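PDB 6RO8: cytochrome P450 RhF from Acinetobacter radioresistens, which probably acts as a haem-dependent monooxygenase, its haem domain, the part present here, belonging to a longer protein that also carries a predicted 2Fe-2S ferredoxin module. Local coordinates for residues H140-V152 and E166-F179. Residues are numbered along the deposited sequence; the frame is centred on the assembly and turned at random.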
loop_
_atom_site.group_PDB
_atom_site.type_symbol
_atom_site.label_atom_id
_atom_site.label_comp_id
_atom_site.label_asym_id
_atom_site.label_seq_id
_atom_site.Cartn_x
_atom_site.Cartn_y
_atom_site.Cartn_z
ATOM N N HIS A 140 6.801 -4.243 -19.593
ATOM C CA HIS A 140 7.344 -3.935 -18.279
ATOM C C HIS A 140 7.739 -5.208 -17.531
ATOM O O HIS A 140 8.739 -5.220 -16.795
ATOM C CB HIS A 140 6.336 -3.090 -17.489
ATOM C CG HIS A 140 6.363 -1.639 -17.859
ATOM N ND1 HIS A 140 5.534 -1.091 -18.815
ATOM C CD2 HIS A 140 7.155 -0.629 -17.426
ATOM C CE1 HIS A 140 5.793 0.199 -18.932
ATOM N NE2 HIS A 140 6.777 0.505 -18.103
ATOM N N GLN A 141 6.994 -6.293 -17.745
ATOM C CA GLN A 141 7.341 -7.573 -17.140
ATOM C C GLN A 141 8.734 -8.035 -17.574
ATOM O O GLN A 141 9.559 -8.425 -16.739
ATOM C CB GLN A 141 6.274 -8.605 -17.502
ATOM C CG GLN A 141 6.328 -9.888 -16.715
ATOM C CD GLN A 141 5.235 -10.843 -17.121
ATOM O OE1 GLN A 141 4.815 -10.862 -18.275
ATOM N NE2 GLN A 141 4.757 -11.635 -16.170
ATOM N N HIS A 142 9.017 -7.991 -18.881
ATOM C CA HIS A 142 10.364 -8.276 -19.366
ATOM C C HIS A 142 11.390 -7.473 -18.588
ATOM O O HIS A 142 12.448 -7.988 -18.205
ATOM C CB HIS A 142 10.477 -7.954 -20.861
ATOM C CG HIS A 142 11.843 -8.200 -21.440
ATOM N ND1 HIS A 142 12.809 -8.950 -20.799
ATOM C CD2 HIS A 142 12.401 -7.793 -22.605
ATOM C CE1 HIS A 142 13.901 -8.994 -21.542
ATOM N NE2 HIS A 142 13.679 -8.300 -22.644
ATOM N N PHE A 143 11.084 -6.194 -18.347
ATOM C CA PHE A 143 12.032 -5.303 -17.686
ATOM C C PHE A 143 12.250 -5.719 -16.240
ATOM O O PHE A 143 13.391 -5.745 -15.758
ATOM C CB PHE A 143 11.508 -3.872 -17.790
ATOM C CG PHE A 143 12.329 -2.852 -17.079
ATOM C CD1 PHE A 143 13.534 -2.434 -17.586
ATOM C CD2 PHE A 143 11.865 -2.268 -15.917
ATOM C CE1 PHE A 143 14.274 -1.468 -16.926
ATOM C CE2 PHE A 143 12.600 -1.305 -15.259
ATOM C CZ PHE A 143 13.801 -0.909 -15.756
ATOM N N VAL A 144 11.162 -6.056 -15.536
ATOM C CA VAL A 144 11.279 -6.588 -14.185
ATOM C C VAL A 144 12.170 -7.822 -14.174
ATOM O O VAL A 144 13.037 -7.970 -13.304
ATOM C CB VAL A 144 9.885 -6.892 -13.597
ATOM C CG1 VAL A 144 10.016 -7.334 -12.162
ATOM C CG2 VAL A 144 8.998 -5.654 -13.647
ATOM N N ARG A 145 11.992 -8.721 -15.142
ATOM C CA ARG A 145 12.751 -9.967 -15.099
ATOM C C ARG A 145 14.240 -9.734 -15.313
ATOM O O ARG A 145 15.067 -10.409 -14.692
ATOM C CB ARG A 145 12.219 -10.957 -16.120
ATOM C CG ARG A 145 12.449 -12.391 -15.691
ATOM C CD ARG A 145 11.179 -13.183 -15.878
ATOM N NE ARG A 145 10.426 -12.745 -17.050
ATOM C CZ ARG A 145 9.152 -13.049 -17.288
ATOM N NH1 ARG A 145 8.469 -13.793 -16.421
ATOM N NH2 ARG A 145 8.560 -12.605 -18.394
ATOM N N GLU A 146 14.605 -8.794 -16.184
ATOM C CA GLU A 146 16.020 -8.464 -16.340
ATOM C C GLU A 146 16.595 -7.929 -15.036
ATOM O O GLU A 146 17.704 -8.303 -14.636
ATOM C CB GLU A 146 16.210 -7.440 -17.459
ATOM C CG GLU A 146 16.034 -7.982 -18.863
ATOM C CD GLU A 146 17.156 -8.917 -19.285
ATOM O OE1 GLU A 146 18.309 -8.444 -19.458
ATOM O OE2 GLU A 146 16.883 -10.128 -19.454
ATOM N N LEU A 147 15.845 -7.065 -14.348
ATOM C CA LEU A 147 16.351 -6.460 -13.124
ATOM C C LEU A 147 16.610 -7.519 -12.063
ATOM O O LEU A 147 17.676 -7.542 -11.435
ATOM C CB LEU A 147 15.362 -5.407 -12.605
ATOM C CG LEU A 147 15.296 -4.091 -13.383
ATOM C CD1 LEU A 147 14.393 -3.107 -12.670
ATOM C CD2 LEU A 147 16.693 -3.516 -13.551
ATOM N N VAL A 148 15.639 -8.407 -11.852
ATOM C CA VAL A 148 15.757 -9.402 -10.798
ATOM C C VAL A 148 16.866 -10.399 -11.120
ATOM O O VAL A 148 17.567 -10.884 -10.222
ATOM C CB VAL A 148 14.400 -10.090 -10.595
ATOM C CG1 VAL A 148 14.494 -11.157 -9.542
ATOM C CG2 VAL A 148 13.344 -9.058 -10.227
ATOM N N ARG A 149 17.048 -10.723 -12.400
ATOM C CA ARG A 149 18.126 -11.630 -12.767
ATOM C C ARG A 149 19.481 -11.021 -12.426
ATOM O O ARG A 149 20.384 -11.713 -11.937
ATOM C CB ARG A 149 18.060 -11.965 -14.254
ATOM C CG ARG A 149 19.041 -13.062 -14.656
ATOM C CD ARG A 149 18.921 -13.440 -16.121
ATOM N NE ARG A 149 19.502 -12.429 -17.000
ATOM C CZ ARG A 149 18.819 -11.451 -17.584
ATOM N NH1 ARG A 149 17.507 -11.348 -17.398
ATOM N NH2 ARG A 149 19.452 -10.582 -18.363
ATOM N N LYS A 150 19.649 -9.718 -12.684
ATOM C CA LYS A 150 20.953 -9.101 -12.466
ATOM C C LYS A 150 21.192 -8.826 -10.993
ATOM O O LYS A 150 22.317 -8.976 -10.508
ATOM C CB LYS A 150 21.078 -7.821 -13.292
ATOM C CG LYS A 150 20.646 -8.023 -14.722
ATOM C CD LYS A 150 20.811 -6.792 -15.597
ATOM C CE LYS A 150 22.058 -6.863 -16.459
ATOM N NZ LYS A 150 22.461 -5.496 -16.891
ATOM N N LYS A 151 20.149 -8.430 -10.264
ATOM C CA LYS A 151 20.335 -8.168 -8.842
ATOM C C LYS A 151 20.789 -9.426 -8.109
ATOM O O LYS A 151 21.769 -9.389 -7.352
ATOM C CB LYS A 151 19.057 -7.606 -8.230
ATOM C CG LYS A 151 18.998 -6.088 -8.312
ATOM C CD LYS A 151 20.020 -5.449 -7.379
ATOM C CE LYS A 151 20.691 -4.218 -7.985
ATOM N NZ LYS A 151 19.956 -2.934 -7.770
ATOM N N VAL A 152 20.116 -10.556 -8.338
ATOM C CA VAL A 152 20.569 -11.773 -7.680
ATOM C C VAL A 152 21.851 -12.289 -8.311
ATOM O O VAL A 152 22.609 -13.005 -7.650
ATOM C CB VAL A 152 19.493 -12.870 -7.674
ATOM C CG1 VAL A 152 18.126 -12.299 -7.300
ATOM C CG2 VAL A 152 19.424 -13.544 -8.984
ATOM N N GLU A 166 19.088 -5.707 -0.902
ATOM C CA GLU A 166 19.650 -6.130 -2.181
ATOM C C GLU A 166 18.727 -5.793 -3.345
ATOM O O GLU A 166 19.198 -5.359 -4.402
ATOM C CB GLU A 166 19.964 -7.632 -2.178
ATOM C CG GLU A 166 20.766 -8.107 -0.968
ATOM C CD GLU A 166 22.265 -7.864 -1.101
ATOM O OE1 GLU A 166 22.970 -7.932 -0.056
ATOM O OE2 GLU A 166 22.726 -7.619 -2.242
ATOM N N MET A 167 17.421 -5.975 -3.185
ATOM C CA MET A 167 16.569 -5.864 -4.363
ATOM C C MET A 167 15.149 -5.396 -4.047
ATOM O O MET A 167 14.513 -4.749 -4.890
ATOM C CB MET A 167 16.509 -7.210 -5.118
ATOM C CG MET A 167 16.011 -8.392 -4.274
ATOM S SD MET A 167 16.061 -10.007 -5.083
ATOM C CE MET A 167 15.787 -9.595 -6.765
ATOM N N LEU A 168 14.653 -5.668 -2.830
ATOM C CA LEU A 168 13.203 -5.646 -2.640
ATOM C C LEU A 168 12.624 -4.228 -2.660
ATOM O O LEU A 168 11.482 -4.054 -3.086
ATOM C CB LEU A 168 12.816 -6.399 -1.360
ATOM C CG LEU A 168 12.782 -7.944 -1.476
ATOM C CD1 LEU A 168 12.119 -8.588 -0.267
ATOM C CD2 LEU A 168 12.148 -8.490 -2.789
ATOM N N TRP A 169 13.365 -3.200 -2.232
ATOM C CA TRP A 169 12.852 -1.848 -2.442
ATOM C C TRP A 169 13.375 -1.203 -3.721
ATOM O O TRP A 169 12.661 -0.417 -4.358
ATOM C CB TRP A 169 13.165 -0.949 -1.236
ATOM C CG TRP A 169 14.548 -0.415 -1.157
ATOM C CD1 TRP A 169 15.590 -0.945 -0.453
ATOM C CD2 TRP A 169 15.048 0.783 -1.772
ATOM N NE1 TRP A 169 16.716 -0.162 -0.603
ATOM C CE2 TRP A 169 16.410 0.901 -1.412
ATOM C CE3 TRP A 169 14.480 1.758 -2.604
ATOM C CZ2 TRP A 169 17.209 1.955 -1.854
ATOM C CZ3 TRP A 169 15.270 2.798 -3.038
ATOM C CH2 TRP A 169 16.622 2.889 -2.665
ATOM N N GLU A 170 14.584 -1.553 -4.143
ATOM C CA GLU A 170 15.197 -0.838 -5.251
ATOM C C GLU A 170 14.534 -1.183 -6.583
ATOM O O GLU A 170 14.315 -0.302 -7.421
ATOM C CB GLU A 170 16.676 -1.167 -5.275
ATOM C CG GLU A 170 17.585 -0.094 -5.748
ATOM C CD GLU A 170 18.956 -0.667 -5.910
ATOM O OE1 GLU A 170 19.313 -1.527 -5.069
ATOM O OE2 GLU A 170 19.647 -0.320 -6.892
ATOM N N ILE A 171 14.205 -2.452 -6.803
ATOM C CA ILE A 171 13.638 -2.861 -8.086
ATOM C C ILE A 171 12.225 -2.301 -8.262
ATOM O O ILE A 171 11.952 -1.688 -9.304
ATOM C CB ILE A 171 13.683 -4.389 -8.248
ATOM C CG1 ILE A 171 15.092 -4.812 -8.665
ATOM C CG2 ILE A 171 12.665 -4.859 -9.276
ATOM C CD1 ILE A 171 15.294 -6.316 -8.736
ATOM N N PRO A 172 11.296 -2.464 -7.304
ATOM C CA PRO A 172 9.972 -1.848 -7.490
ATOM C C PRO A 172 10.059 -0.362 -7.741
ATOM O O PRO A 172 9.308 0.160 -8.577
ATOM C CB PRO A 172 9.246 -2.158 -6.173
ATOM C CG PRO A 172 9.938 -3.336 -5.654
ATOM C CD PRO A 172 11.375 -3.139 -6.001
ATOM N N LEU A 173 10.978 0.328 -7.051
ATOM C CA LEU A 173 11.208 1.745 -7.308
ATOM C C LEU A 173 11.582 1.982 -8.768
ATOM O O LEU A 173 10.942 2.779 -9.463
ATOM C CB LEU A 173 12.302 2.272 -6.386
ATOM C CG LEU A 173 12.660 3.745 -6.638
ATOM C CD1 LEU A 173 11.409 4.621 -6.529
ATOM C CD2 LEU A 173 13.747 4.255 -5.682
ATOM N N MET A 174 12.611 1.281 -9.255
ATOM C CA MET A 174 13.037 1.452 -10.638
ATOM C C MET A 174 11.913 1.148 -11.619
ATOM O O MET A 174 11.704 1.886 -12.590
ATOM C CB MET A 174 14.224 0.551 -10.925
ATOM C CG MET A 174 15.542 1.179 -10.661
ATOM S SD MET A 174 16.719 -0.153 -10.824
ATOM C CE MET A 174 16.830 -0.716 -9.128
ATOM N N VAL A 175 11.202 0.046 -11.404
ATOM C CA VAL A 175 10.073 -0.291 -12.262
ATOM C C VAL A 175 9.074 0.867 -12.285
ATOM O O VAL A 175 8.635 1.320 -13.358
ATOM C CB VAL A 175 9.439 -1.613 -11.786
ATOM C CG1 VAL A 175 8.135 -1.887 -12.493
ATOM C CG2 VAL A 175 10.438 -2.775 -11.995
ATOM N N ALA A 176 8.759 1.410 -11.099
ATOM C CA ALA A 176 7.804 2.515 -11.005
ATOM C C ALA A 176 8.251 3.715 -11.834
ATOM O O ALA A 176 7.514 4.193 -12.707
ATOM C CB ALA A 176 7.609 2.915 -9.542
ATOM N N LEU A 177 9.448 4.235 -11.546
ATOM C CA LEU A 177 10.006 5.322 -12.345
ATOM C C LEU A 177 9.853 5.037 -13.828
ATOM O O LEU A 177 9.427 5.906 -14.593
ATOM C CB LEU A 177 11.478 5.524 -12.001
ATOM C CG LEU A 177 11.713 5.904 -10.554
ATOM C CD1 LEU A 177 13.203 5.898 -10.273
ATOM C CD2 LEU A 177 11.123 7.254 -10.349
ATOM N N HIS A 178 10.154 3.805 -14.242
ATOM C CA HIS A 178 10.089 3.460 -15.660
ATOM C C HIS A 178 8.653 3.408 -16.161
ATOM O O HIS A 178 8.370 3.872 -17.268
ATOM C CB HIS A 178 10.796 2.130 -15.906
ATOM C CG HIS A 178 11.050 1.851 -17.348
ATOM N ND1 HIS A 178 11.979 2.549 -18.088
ATOM C CD2 HIS A 178 10.490 0.954 -18.194
ATOM C CE1 HIS A 178 11.981 2.095 -19.328
ATOM N NE2 HIS A 178 11.089 1.123 -19.419
ATOM N N PHE A 179 7.743 2.848 -15.367
ATOM C CA PHE A 179 6.335 2.865 -15.741
ATOM C C PHE A 179 5.820 4.295 -15.881
ATOM O O PHE A 179 5.163 4.633 -16.870
ATOM C CB PHE A 179 5.520 2.090 -14.708
ATOM C CG PHE A 179 4.048 2.063 -14.995
ATOM C CD1 PHE A 179 3.539 1.256 -16.015
ATOM C CD2 PHE A 179 3.171 2.823 -14.237
ATOM C CE1 PHE A 179 2.169 1.218 -16.269
ATOM C CE2 PHE A 179 1.815 2.798 -14.491
ATOM C CZ PHE A 179 1.308 1.994 -15.510
#
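Phe143 and His178 stack face to face where helix 140-152 meets helix 170-179: their ring centroids lie 4.5 Å apart and the planes are inclined by only 22°. Leu147 CG lies over the rim of the opposite face of the phenylalanine, holding that ring between a helical neighbour and the histidine. Next to this stack, the edge of Phe179 points at the face of His140, with planes at 68° and Phe179 CD1 3.8 Å from His140 CE1. His140 ND1 is also hydrogen-bonded to the backbone oxygen of Asn136, which probably restrains the rotation of the imidazole, and the four rings form one aromatic cluster.

The axes of helices 140-152 and 170-179 run roughly antiparallel, at 149°, with a closest approach of 10.4 Å; further along, aliphatic branches pack between them. Val144 CG2 meets Val175 CG2 at 3.6 Å, the two side chains crossing at about a right angle. Ile171 has CG1 anti to its carbonyl carbon, and its CD1 end lies against Leu147 CB and Val148 CG2. At the far end Met167, bent at its last torsion, brings CE to CG1 of both Val148 and Val152.

Lys151 is a knob among Met167, Glu170, Ile171 and Met174. Bends at chi2, chi3 and chi4 carry CG past Ile171 CD1 and bring NZ into a salt bridge with Glu170 OE2 at 2.8 Å; Glu170 OE1 is 3.1 Å from NZ, and the amino group thus faces both carboxylate oxygens.

Helix 384-401 touches Val148 and Val152, whereas Phe179 touches the haem. By their order in the chain, helices 134-155, 170-179 and 384-401 correspond to D, E and L of the conserved D-E-I-L four-helix bundle of cytochromes P450, in which E runs antiparallel to the others.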